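Local atomic coordinates of putative glycoside hydrolase (Parabacteroides distasonis ATCC 8503, PDB entry 3GYC), a protein that probably hydrolyses glycosidic bonds in carbohydrates, as a putative glycoside hydrolase with a cellulase-like TIM-barrel domain. Residues I19-F24 / S113-L118; N78-G83 / L309-D314; T194-M199 / M206-S211. One frame throughout, in Å; residues are numbered along the deposited sequence.

Contact 1 (I19-F24 / S113-L118); sequences ITMWDF and SSWYRL. With EDO (1,2-ethanediol), chain F.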
loop_
_atom_site.group_PDB
_atom_site.type_symbol
_atom_site.label_atom_id
_atom_site.label_comp_id
_atom_site.label_asym_id
_atom_site.label_seq_id
_atom_site.Cartn_x
_atom_site.Cartn_y
_atom_site.Cartn_z
ATOM N N ILE A 19 -4.075 -9.122 -3.225
ATOM C CA ILE A 19 -2.970 -8.535 -2.431
ATOM C C ILE A 19 -3.416 -7.984 -1.086
ATOM O O ILE A 19 -4.569 -7.615 -0.907
ATOM C CB ILE A 19 -2.205 -7.445 -3.306
ATOM C CG1 ILE A 19 -0.882 -7.005 -2.688
ATOM C CG2 ILE A 19 -3.069 -6.183 -3.606
ATOM C CD1 ILE A 19 0.042 -6.216 -3.719
ATOM N N THR A 20 -2.507 -8.003 -0.113
ATOM C CA THR A 20 -2.725 -7.358 1.152
ATOM C C THR A 20 -1.463 -6.532 1.572
ATOM O O THR A 20 -0.362 -6.949 1.314
ATOM C CB THR A 20 -3.045 -8.343 2.265
ATOM O OG1 THR A 20 -3.280 -7.582 3.430
ATOM C CG2 THR A 20 -1.867 -9.295 2.590
HETATM N N MSE A 21 -1.697 -5.363 2.156
HETATM C CA MSE A 21 -0.652 -4.523 2.732
HETATM C C MSE A 21 -0.292 -5.014 4.139
HETATM O O MSE A 21 -1.159 -5.001 5.045
HETATM C CB MSE A 21 -1.135 -3.089 2.858
HETATM C CG MSE A 21 -0.106 -2.202 3.523
HETATM SE SE MSE A 21 -0.905 -0.586 4.110
HETATM C CE MSE A 21 -1.867 -1.290 5.663
ATOM N N TRP A 22 0.926 -5.548 4.286
ATOM C CA TRP A 22 1.494 -5.873 5.601
ATOM C C TRP A 22 2.533 -4.833 6.047
ATOM O O TRP A 22 3.168 -4.986 7.111
ATOM C CB TRP A 22 2.010 -7.300 5.637
ATOM C CG TRP A 22 0.914 -8.344 5.853
ATOM C CD1 TRP A 22 -0.426 -8.135 5.837
ATOM C CD2 TRP A 22 1.081 -9.784 5.991
ATOM N NE1 TRP A 22 -1.116 -9.329 6.056
ATOM C CE2 TRP A 22 -0.208 -10.341 6.174
ATOM C CE3 TRP A 22 2.182 -10.616 6.119
ATOM C CZ2 TRP A 22 -0.412 -11.690 6.365
ATOM C CZ3 TRP A 22 1.977 -11.935 6.313
ATOM C CH2 TRP A 22 0.690 -12.471 6.429
ATOM N N ASP A 23 2.657 -3.769 5.242
ATOM C CA ASP A 23 3.368 -2.539 5.582
ATOM C C ASP A 23 4.694 -2.790 6.340
ATOM O O ASP A 23 5.546 -3.512 5.856
ATOM C CB ASP A 23 2.394 -1.599 6.338
ATOM C CG ASP A 23 1.701 -2.303 7.556
ATOM O OD1 ASP A 23 0.681 -3.016 7.331
ATOM O OD2 ASP A 23 2.207 -2.198 8.706
ATOM N N PHE A 24 4.849 -2.187 7.510
ATOM C CA PHE A 24 6.017 -2.405 8.363
ATOM C C PHE A 24 5.640 -3.332 9.539
ATOM O O PHE A 24 6.494 -3.708 10.344
ATOM C CB PHE A 24 6.621 -1.053 8.806
ATOM C CG PHE A 24 5.613 0.024 9.101
ATOM C CD1 PHE A 24 5.087 0.181 10.387
ATOM C CD2 PHE A 24 5.205 0.900 8.109
ATOM C CE1 PHE A 24 4.148 1.229 10.650
ATOM C CE2 PHE A 24 4.290 1.921 8.372
ATOM C CZ PHE A 24 3.766 2.070 9.645
ATOM N N SER A 113 7.595 -1.387 -0.993
ATOM C CA SER A 113 7.368 0.032 -0.831
ATOM C C SER A 113 8.178 0.457 0.391
ATOM O O SER A 113 8.918 -0.350 0.969
ATOM C CB SER A 113 5.856 0.280 -0.597
ATOM O OG SER A 113 5.549 1.660 -0.636
ATOM N N SER A 114 7.996 1.702 0.822
ATOM C CA SER A 114 8.543 2.147 2.118
ATOM C C SER A 114 7.793 3.338 2.660
ATOM O O SER A 114 7.315 4.190 1.898
ATOM C CB SER A 114 10.033 2.500 2.057
ATOM O OG SER A 114 10.542 2.548 3.397
ATOM N N TRP A 115 7.675 3.347 3.977
ATOM C CA TRP A 115 7.155 4.447 4.771
ATOM C C TRP A 115 8.335 5.197 5.437
ATOM O O TRP A 115 8.123 6.115 6.222
ATOM C CB TRP A 115 6.176 3.931 5.826
ATOM C CG TRP A 115 4.874 3.473 5.296
ATOM C CD1 TRP A 115 3.664 4.093 5.441
ATOM C CD2 TRP A 115 4.610 2.241 4.558
ATOM N NE1 TRP A 115 2.670 3.297 4.858
ATOM C CE2 TRP A 115 3.230 2.194 4.294
ATOM C CE3 TRP A 115 5.417 1.190 4.098
ATOM C CZ2 TRP A 115 2.628 1.142 3.571
ATOM C CZ3 TRP A 115 4.834 0.161 3.407
ATOM C CH2 TRP A 115 3.446 0.155 3.127
ATOM N N TYR A 116 9.573 4.787 5.121
ATOM C CA TYR A 116 10.795 5.416 5.635
ATOM C C TYR A 116 10.721 5.669 7.157
ATOM O O TYR A 116 10.781 6.820 7.635
ATOM C CB TYR A 116 11.057 6.686 4.824
ATOM C CG TYR A 116 11.317 6.339 3.395
ATOM C CD1 TYR A 116 12.600 5.945 2.988
ATOM C CD2 TYR A 116 10.307 6.387 2.442
ATOM C CE1 TYR A 116 12.860 5.586 1.676
ATOM C CE2 TYR A 116 10.550 6.015 1.123
ATOM C CZ TYR A 116 11.830 5.615 0.746
ATOM O OH TYR A 116 12.117 5.245 -0.550
ATOM N N ARG A 117 10.555 4.573 7.887
ATOM C CA ARG A 117 10.404 4.585 9.328
ATOM C C ARG A 117 11.575 5.322 9.932
ATOM O O ARG A 117 12.709 5.124 9.517
ATOM C CB ARG A 117 10.305 3.170 9.872
ATOM C CG ARG A 117 9.017 2.467 9.442
ATOM C CD ARG A 117 7.801 2.911 10.291
ATOM N NE ARG A 117 7.888 2.309 11.628
ATOM C CZ ARG A 117 8.173 2.961 12.751
ATOM N NH1 ARG A 117 8.389 4.280 12.765
ATOM N NH2 ARG A 117 8.247 2.291 13.880
ATOM N N LEU A 118 11.277 6.211 10.859
ATOM C CA LEU A 118 12.325 6.994 11.522
ATOM C C LEU A 118 13.005 6.226 12.632
ATOM O O LEU A 118 12.377 5.867 13.645
ATOM C CB LEU A 118 11.793 8.289 12.110
ATOM C CG LEU A 118 11.276 9.353 11.151
ATOM C CD1 LEU A 118 10.652 10.493 11.961
ATOM C CD2 LEU A 118 12.397 9.863 10.211
HETATM C C1 EDO F . 7.688 7.445 9.036
HETATM O O1 EDO F . 7.276 6.078 8.802
HETATM C C2 EDO F . 7.894 7.759 10.539
HETATM O O2 EDO F . 8.633 6.737 11.252
#
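Phe-24 drives the edge of its ring into the face of the Trp-115 indole, and of all the residues here these two lose the most surface to the opposite segment, in nearly equal amounts. The stack is T-shaped: the planes stand at 78°, and Phe-24 CE2 reaches to 3.5 Å from Trp-115 CG, over the five-membered ring. The crowded first torsion of Phe-24, with CG between the backbone N and the carbonyl carbon (chi1 38°), brings the phenyl ring into this position. Farther along the same indole face, Asp-23 lays its methylene over the six-membered ring, CB lying 4.1 Å from that ring's centroid in a CH-pi contact, while its carboxylate turns off to bond Ser-25 OG. The broad, flat indole thus has area enough for two neighbours at once; the selenium of Met-21, built as selenomethionine, adds a third, SE standing obliquely 4.0 Å from Trp-115 CZ2. In the barrel, 19-24 covers the end of the first strand and the residue just past it, and 113-118 the loop leaving the third, so that Trp-115 spans the intervening strand 53-57 on the C-terminal rim, where TIM-barrel enzymes carry their active sites. An alanine in place of Trp-115 would remove the indole face and would probably leave the Phe-24 edge and the Asp-23 methylene without their packing partner. Arg-117 covers one face of Phe-24 with its aliphatic part: CD sits 3.7 Å from the centroid of the Phe-24 ring, almost on the ring normal. Bends at chi2 and chi3 fold the chain so that NE forms a salt bridge with Glu-28 and NH1 bonds Lys-74 O. A 1,2-ethanediol, probably from the crystallisation liquor, accepts through O2 from Leu-118 N and Arg-117 NH1 and donates through O1 to Trp-115 O.

Contact 2 (N78-G83 / L309-D314); sequences NQQDWG and LVDYKD. With EDO (1,2-ethanediol), chain D.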
loop_
_atom_site.group_PDB
_atom_site.type_symbol
_atom_site.label_atom_id
_atom_site.label_comp_id
_atom_site.label_asym_id
_atom_site.label_seq_id
_atom_site.Cartn_x
_atom_site.Cartn_y
_atom_site.Cartn_z
ATOM N N ASN A 78 0.386 5.984 18.390
ATOM C CA ASN A 78 0.017 4.995 19.366
ATOM C C ASN A 78 -1.486 4.688 19.245
ATOM O O ASN A 78 -2.021 3.876 19.974
ATOM C CB ASN A 78 0.458 5.398 20.779
ATOM C CG ASN A 78 -0.264 6.613 21.314
ATOM O OD1 ASN A 78 -1.315 7.019 20.834
ATOM N ND2 ASN A 78 0.289 7.172 22.360
ATOM N N GLN A 79 -2.157 5.343 18.308
ATOM C CA GLN A 79 -3.599 5.149 18.131
ATOM C C GLN A 79 -3.979 4.072 17.116
ATOM O O GLN A 79 -5.124 3.624 17.108
ATOM C CB GLN A 79 -4.213 6.488 17.714
ATOM C CG GLN A 79 -4.093 7.473 18.793
ATOM C CD GLN A 79 -4.928 7.053 19.972
ATOM O OE1 GLN A 79 -6.123 6.822 19.820
ATOM N NE2 GLN A 79 -4.332 7.020 21.144
ATOM N N GLN A 80 -3.034 3.644 16.282
ATOM C CA GLN A 80 -3.325 2.603 15.261
ATOM C C GLN A 80 -2.607 1.302 15.531
ATOM O O GLN A 80 -1.584 1.290 16.242
ATOM C CB GLN A 80 -2.951 3.093 13.866
ATOM C CG GLN A 80 -3.432 4.439 13.521
ATOM C CD GLN A 80 -4.950 4.583 13.613
ATOM O OE1 GLN A 80 -5.672 3.616 13.453
ATOM N NE2 GLN A 80 -5.416 5.789 13.901
ATOM N N ASP A 81 -3.077 0.218 14.897
ATOM C CA ASP A 81 -2.469 -1.120 15.085
ATOM C C ASP A 81 -1.539 -1.619 13.941
ATOM O O ASP A 81 -1.239 -2.811 13.848
ATOM C CB ASP A 81 -3.569 -2.183 15.419
ATOM C CG ASP A 81 -4.115 -2.047 16.875
ATOM O OD1 ASP A 81 -3.450 -1.374 17.732
ATOM O OD2 ASP A 81 -5.214 -2.610 17.144
ATOM N N TRP A 82 -1.118 -0.716 13.062
ATOM C CA TRP A 82 -0.100 -1.034 12.087
ATOM C C TRP A 82 1.210 -0.717 12.792
ATOM O O TRP A 82 1.355 0.323 13.438
ATOM C CB TRP A 82 -0.186 -0.210 10.833
ATOM C CG TRP A 82 -1.412 -0.425 10.089
ATOM C CD1 TRP A 82 -1.770 -1.544 9.392
ATOM C CD2 TRP A 82 -2.494 0.500 9.968
ATOM N NE1 TRP A 82 -3.019 -1.363 8.834
ATOM C CE2 TRP A 82 -3.479 -0.120 9.176
ATOM C CE3 TRP A 82 -2.722 1.806 10.435
ATOM C CZ2 TRP A 82 -4.655 0.524 8.814
ATOM C CZ3 TRP A 82 -3.910 2.435 10.085
ATOM C CH2 TRP A 82 -4.855 1.795 9.286
ATOM N N GLY A 83 2.164 -1.606 12.662
ATOM C CA GLY A 83 3.458 -1.372 13.278
ATOM C C GLY A 83 3.471 -1.202 14.788
ATOM O O GLY A 83 2.642 -1.743 15.504
ATOM N N LEU A 309 -13.096 2.885 5.524
ATOM C CA LEU A 309 -12.502 3.800 6.473
ATOM C C LEU A 309 -11.002 3.676 6.353
ATOM O O LEU A 309 -10.469 2.586 6.084
ATOM C CB LEU A 309 -12.974 3.515 7.917
ATOM C CG LEU A 309 -14.119 4.400 8.413
ATOM C CD1 LEU A 309 -15.409 4.164 7.667
ATOM C CD2 LEU A 309 -14.343 4.244 9.921
ATOM N N VAL A 310 -10.305 4.786 6.567
ATOM C CA VAL A 310 -8.851 4.758 6.505
ATOM C C VAL A 310 -8.246 4.076 7.768
ATOM O O VAL A 310 -7.410 3.170 7.656
ATOM C CB VAL A 310 -8.261 6.189 6.322
ATOM C CG1 VAL A 310 -6.739 6.150 6.242
ATOM C CG2 VAL A 310 -8.829 6.801 5.074
ATOM N N ASP A 311 -8.710 4.487 8.940
ATOM C CA ASP A 311 -8.218 3.972 10.235
ATOM C C ASP A 311 -9.345 3.221 10.957
ATOM O O ASP A 311 -10.481 3.694 11.037
ATOM C CB ASP A 311 -7.792 5.148 11.109
ATOM C CG ASP A 311 -6.606 5.923 10.544
ATOM O OD1 ASP A 311 -5.923 5.364 9.693
ATOM O OD2 ASP A 311 -6.348 7.084 11.011
ATOM N N TYR A 312 -9.041 2.038 11.458
ATOM C CA TYR A 312 -9.987 1.243 12.210
ATOM C C TYR A 312 -9.179 0.250 12.967
ATOM O O TYR A 312 -8.026 0.041 12.652
ATOM C CB TYR A 312 -10.944 0.469 11.280
ATOM C CG TYR A 312 -12.364 0.329 11.870
ATOM C CD1 TYR A 312 -13.142 1.462 12.107
ATOM C CD2 TYR A 312 -12.932 -0.917 12.146
ATOM C CE1 TYR A 312 -14.473 1.386 12.580
ATOM C CE2 TYR A 312 -14.275 -1.017 12.639
ATOM C CZ TYR A 312 -15.042 0.160 12.875
ATOM O OH TYR A 312 -16.371 0.104 13.337
ATOM N N LYS A 313 -9.762 -0.342 13.988
ATOM C CA LYS A 313 -9.042 -1.319 14.796
ATOM C C LYS A 313 -10.026 -2.121 15.619
ATOM O O LYS A 313 -11.169 -1.740 15.758
ATOM C CB LYS A 313 -8.044 -0.626 15.752
ATOM C CG LYS A 313 -8.640 0.369 16.719
ATOM C CD LYS A 313 -7.541 1.223 17.376
ATOM C CE LYS A 313 -8.068 2.237 18.355
ATOM N NZ LYS A 313 -6.956 3.030 18.988
ATOM N N ASP A 314 -9.559 -3.248 16.141
ATOM C CA ASP A 314 -10.315 -4.021 17.113
ATOM C C ASP A 314 -10.463 -3.145 18.362
ATOM O O ASP A 314 -9.469 -2.712 18.937
ATOM C CB ASP A 314 -9.554 -5.281 17.478
ATOM C CG ASP A 314 -9.467 -6.272 16.333
ATOM O OD1 ASP A 314 -10.377 -6.304 15.457
ATOM O OD2 ASP A 314 -8.487 -7.075 16.350
HETATM C C1 EDO D . -0.902 -3.199 20.912
HETATM O O1 EDO D . -1.192 -4.350 20.096
HETATM C C2 EDO D . -1.158 -1.945 20.127
HETATM O O2 EDO D . -0.685 -2.000 18.769
HETATM O O HOH W 1 -7.868 5.129 20.742
HETATM O O HOH W 2 -5.314 0.814 13.379
HETATM O O HOH W 3 -6.813 -4.182 15.745
HETATM O O HOH W 4 -6.860 -2.809 19.153
#
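Two loops on the C-terminal side of the TIM barrel meet here, one between strands 71-73 and 88-90 and the other following strand 301-303, their touching parts running nearly perpendicular. Most of the side-chain pairs also cross at about a right angle, Gln-79 and Lys-313 only obliquely. Gln-80, bent at chi2, brings its amide across the Asp-311 carboxylate with the two planes 37° apart; Gln-80 NE2 lies 3.3 Å from Asp-311 OD2, at too poor an angle for a hydrogen bond. Each group has a better partner outside, Gln-80 OE1 with Tyr-261 OH and Asp-311 OD2 with Tyr-251 OH. The other carboxylate oxygen of Asp-311 faces the indole edge of Trp-82, OD1 lying in the ring plane 3.6 Å from CZ3, where the weakly positive ring hydrogens would suit a carboxylate, if it is charged as expected. Lys-313 starts from the crowded chi1 position (58°) and is fully extended beyond CG, a reach that suits a lysine spanning two loops. Lys-313 NZ donates to Gln-79 O at 2.7 Å, coming from above the carbonyl plane, and also to a water that in turn donates to Gln-79 OE1. Asp-81 crosses the base of this chain at about a right angle, its OD2 3.7 Å from Lys-313 CB. That oxygen accepts from two waters, each at 2.6 Å from Asp-81 OD2, which pass the link on to Asp-314 N and Asp-314 O.

Contact 3 (T194-M199 / M206-S211); sequences TSLEKM and MPFLYS
Helix 186-200 of the TIM barrel packs against strand 208-209, the strand that follows it in the chain, and this helix-on-sheet interface is carried by Met-199, Leu-196 and Ser-195 on one side and by Phe-208 and Tyr-210 on the other. Met-199, a selenomethionine, is curled: chi1, chi2 and chi3 all lie near -60°, so that the chain folds back and touches Phe-208 at two points. Met-199 CB lies over the ring face, 3.7 Å from the Phe-208 centroid, and its methyl CE comes round to 3.4 Å from Phe-208 CE1. SE stands obliquely to the same ring, a Met-aromatic contact. An unbranched, flexible chain can wrap a ring in this way, and the opposite face of Phe-208 is covered by CG of Met-206, leaving the phenyl sandwiched. Leu-196 is straighter: CG is anti to the carbonyl carbon (chi1 -58°) and CD1 continues the chain (chi2 -172°), which leaves the other branch, CD2, to do most of the touching. Leu-196 CD2 packs 3.7 Å from Phe-208 CB and 4.1 Å from Tyr-210 CE1, so a single methyl serves both aromatic side chains. Tyr-210 stretches to the helix while its ring makes an edge-to-face pair with Trp-162. Ser-195 holds OG in the crowded position (chi1 55°), where its one hydrogen can be directed at the helix carbonyls Trp-191 O and Met-192 O, both within bonding distance. Small enough to let the phenol come close, the serine receives a short bond in the plane of the tyrosine ring, Tyr-210 OH donating to Ser-195 OG at 2.6 Å.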
loop_
_atom_site.group_PDB
_atom_site.type_symbol
_atom_site.label_atom_id
_atom_site.label_comp_id
_atom_site.label_asym_id
_atom_site.label_seq_id
_atom_site.Cartn_x
_atom_site.Cartn_y
_atom_site.Cartn_z
ATOM N N THR A 194 13.736 11.341 -12.579
ATOM C CA THR A 194 15.178 11.090 -12.400
ATOM C C THR A 194 15.490 9.816 -11.612
ATOM O O THR A 194 16.443 9.092 -11.965
ATOM C CB THR A 194 15.878 12.263 -11.681
ATOM O OG1 THR A 194 15.792 13.431 -12.503
ATOM C CG2 THR A 194 17.350 11.948 -11.404
ATOM N N SER A 195 14.706 9.535 -10.558
ATOM C CA SER A 195 14.957 8.337 -9.740
ATOM C C SER A 195 14.694 7.073 -10.519
ATOM O O SER A 195 15.506 6.159 -10.492
ATOM C CB SER A 195 14.164 8.341 -8.436
ATOM O OG SER A 195 12.782 8.493 -8.664
ATOM N N LEU A 196 13.576 7.030 -11.232
ATOM C CA LEU A 196 13.246 5.853 -12.004
ATOM C C LEU A 196 14.182 5.613 -13.191
ATOM O O LEU A 196 14.411 4.459 -13.558
ATOM C CB LEU A 196 11.769 5.846 -12.418
ATOM C CG LEU A 196 10.821 5.912 -11.220
ATOM C CD1 LEU A 196 9.409 5.713 -11.693
ATOM C CD2 LEU A 196 11.181 4.898 -10.123
ATOM N N GLU A 197 14.754 6.671 -13.765
ATOM C CA GLU A 197 15.739 6.490 -14.829
ATOM C C GLU A 197 16.948 5.758 -14.275
ATOM O O GLU A 197 17.450 4.824 -14.898
ATOM C CB GLU A 197 16.153 7.833 -15.441
ATOM C CG GLU A 197 15.077 8.416 -16.330
ATOM C CD GLU A 197 15.375 9.834 -16.819
ATOM O OE1 GLU A 197 16.030 10.638 -16.089
ATOM O OE2 GLU A 197 14.918 10.144 -17.948
ATOM N N LYS A 198 17.391 6.160 -13.090
ATOM C CA LYS A 198 18.546 5.539 -12.454
ATOM C C LYS A 198 18.203 4.045 -12.187
ATOM O O LYS A 198 19.032 3.166 -12.400
ATOM C CB LYS A 198 18.915 6.296 -11.160
ATOM C CG LYS A 198 20.422 6.626 -10.973
HETATM N N MSE A 199 16.978 3.755 -11.749
HETATM C CA MSE A 199 16.583 2.356 -11.450
HETATM C C MSE A 199 16.666 1.477 -12.691
HETATM O O MSE A 199 17.231 0.381 -12.663
HETATM C CB MSE A 199 15.161 2.292 -10.903
HETATM C CG MSE A 199 14.917 3.049 -9.589
HETATM SE SE MSE A 199 16.091 2.525 -8.170
HETATM C CE MSE A 199 15.601 0.621 -8.093
HETATM N N MSE A 206 11.925 -4.326 -14.395
HETATM C CA MSE A 206 11.173 -4.295 -13.125
HETATM C C MSE A 206 10.106 -3.161 -13.198
HETATM O O MSE A 206 10.403 -2.082 -13.661
HETATM C CB MSE A 206 12.137 -4.109 -11.932
HETATM C CG MSE A 206 11.481 -4.013 -10.568
HETATM SE SE MSE A 206 10.677 -5.687 -9.988
HETATM C CE MSE A 206 12.280 -6.625 -9.323
ATOM N N PRO A 207 8.850 -3.441 -12.803
ATOM C CA PRO A 207 7.855 -2.371 -12.771
ATOM C C PRO A 207 8.132 -1.435 -11.605
ATOM O O PRO A 207 8.176 -1.875 -10.450
ATOM C CB PRO A 207 6.520 -3.095 -12.582
ATOM C CG PRO A 207 6.790 -4.514 -12.830
ATOM C CD PRO A 207 8.250 -4.773 -12.661
ATOM N N PHE A 208 8.339 -0.164 -11.910
ATOM C CA PHE A 208 8.602 0.869 -10.909
ATOM C C PHE A 208 7.522 1.921 -10.900
ATOM O O PHE A 208 6.970 2.278 -11.940
ATOM C CB PHE A 208 9.925 1.572 -11.192
ATOM C CG PHE A 208 11.143 0.705 -10.961
ATOM C CD1 PHE A 208 11.537 0.371 -9.665
ATOM C CD2 PHE A 208 11.910 0.275 -12.014
ATOM C CE1 PHE A 208 12.668 -0.413 -9.429
ATOM C CE2 PHE A 208 13.025 -0.517 -11.791
ATOM C CZ PHE A 208 13.388 -0.871 -10.481
ATOM N N LEU A 209 7.263 2.461 -9.719
ATOM C CA LEU A 209 6.277 3.521 -9.539
ATOM C C LEU A 209 6.505 4.244 -8.221
ATOM O O LEU A 209 7.429 3.913 -7.494
ATOM C CB LEU A 209 4.872 2.900 -9.470
ATOM C CG LEU A 209 4.548 2.141 -8.171
ATOM C CD1 LEU A 209 3.069 2.240 -7.868
ATOM C CD2 LEU A 209 5.078 0.699 -8.237
ATOM N N TYR A 210 5.657 5.245 -7.956
ATOM C CA TYR A 210 5.499 5.866 -6.653
ATOM C C TYR A 210 3.990 5.795 -6.406
ATOM O O TYR A 210 3.205 5.992 -7.354
ATOM C CB TYR A 210 5.934 7.308 -6.614
ATOM C CG TYR A 210 7.418 7.608 -6.548
ATOM C CD1 TYR A 210 8.252 7.374 -7.620
ATOM C CD2 TYR A 210 7.963 8.248 -5.431
ATOM C CE1 TYR A 210 9.615 7.727 -7.581
ATOM C CE2 TYR A 210 9.303 8.594 -5.380
ATOM C CZ TYR A 210 10.123 8.342 -6.452
ATOM O OH TYR A 210 11.443 8.682 -6.393
ATOM N N SER A 211 3.566 5.488 -5.174
ATOM C CA SER A 211 2.139 5.356 -4.871
ATOM C C SER A 211 1.557 6.665 -4.339
ATOM O O SER A 211 2.221 7.412 -3.633
ATOM C CB SER A 211 1.867 4.215 -3.893
ATOM O OG SER A 211 2.494 4.391 -2.638
#

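Overall arrangement
From the N terminus, the first barrel strand opens contact 1, which closes 89 residues later at the loop beyond strand 109-113. Before that closure, residues 78-83 open contact 2, which closes only at 309-314, so these two cross along the chain. They also touch in space, Trp-82 packing on Met-21 and Asp-23, and together they tie the loops after strands 71-73, 109-113 and 301-303 to the end of strand 17-23. Contact 3 is a short local closure between helix 186-200 and the next strand. It falls within the span of contact 2 but follows contact 1, and lies across the chain's centre from contact 2, their centres about 30 Å apart.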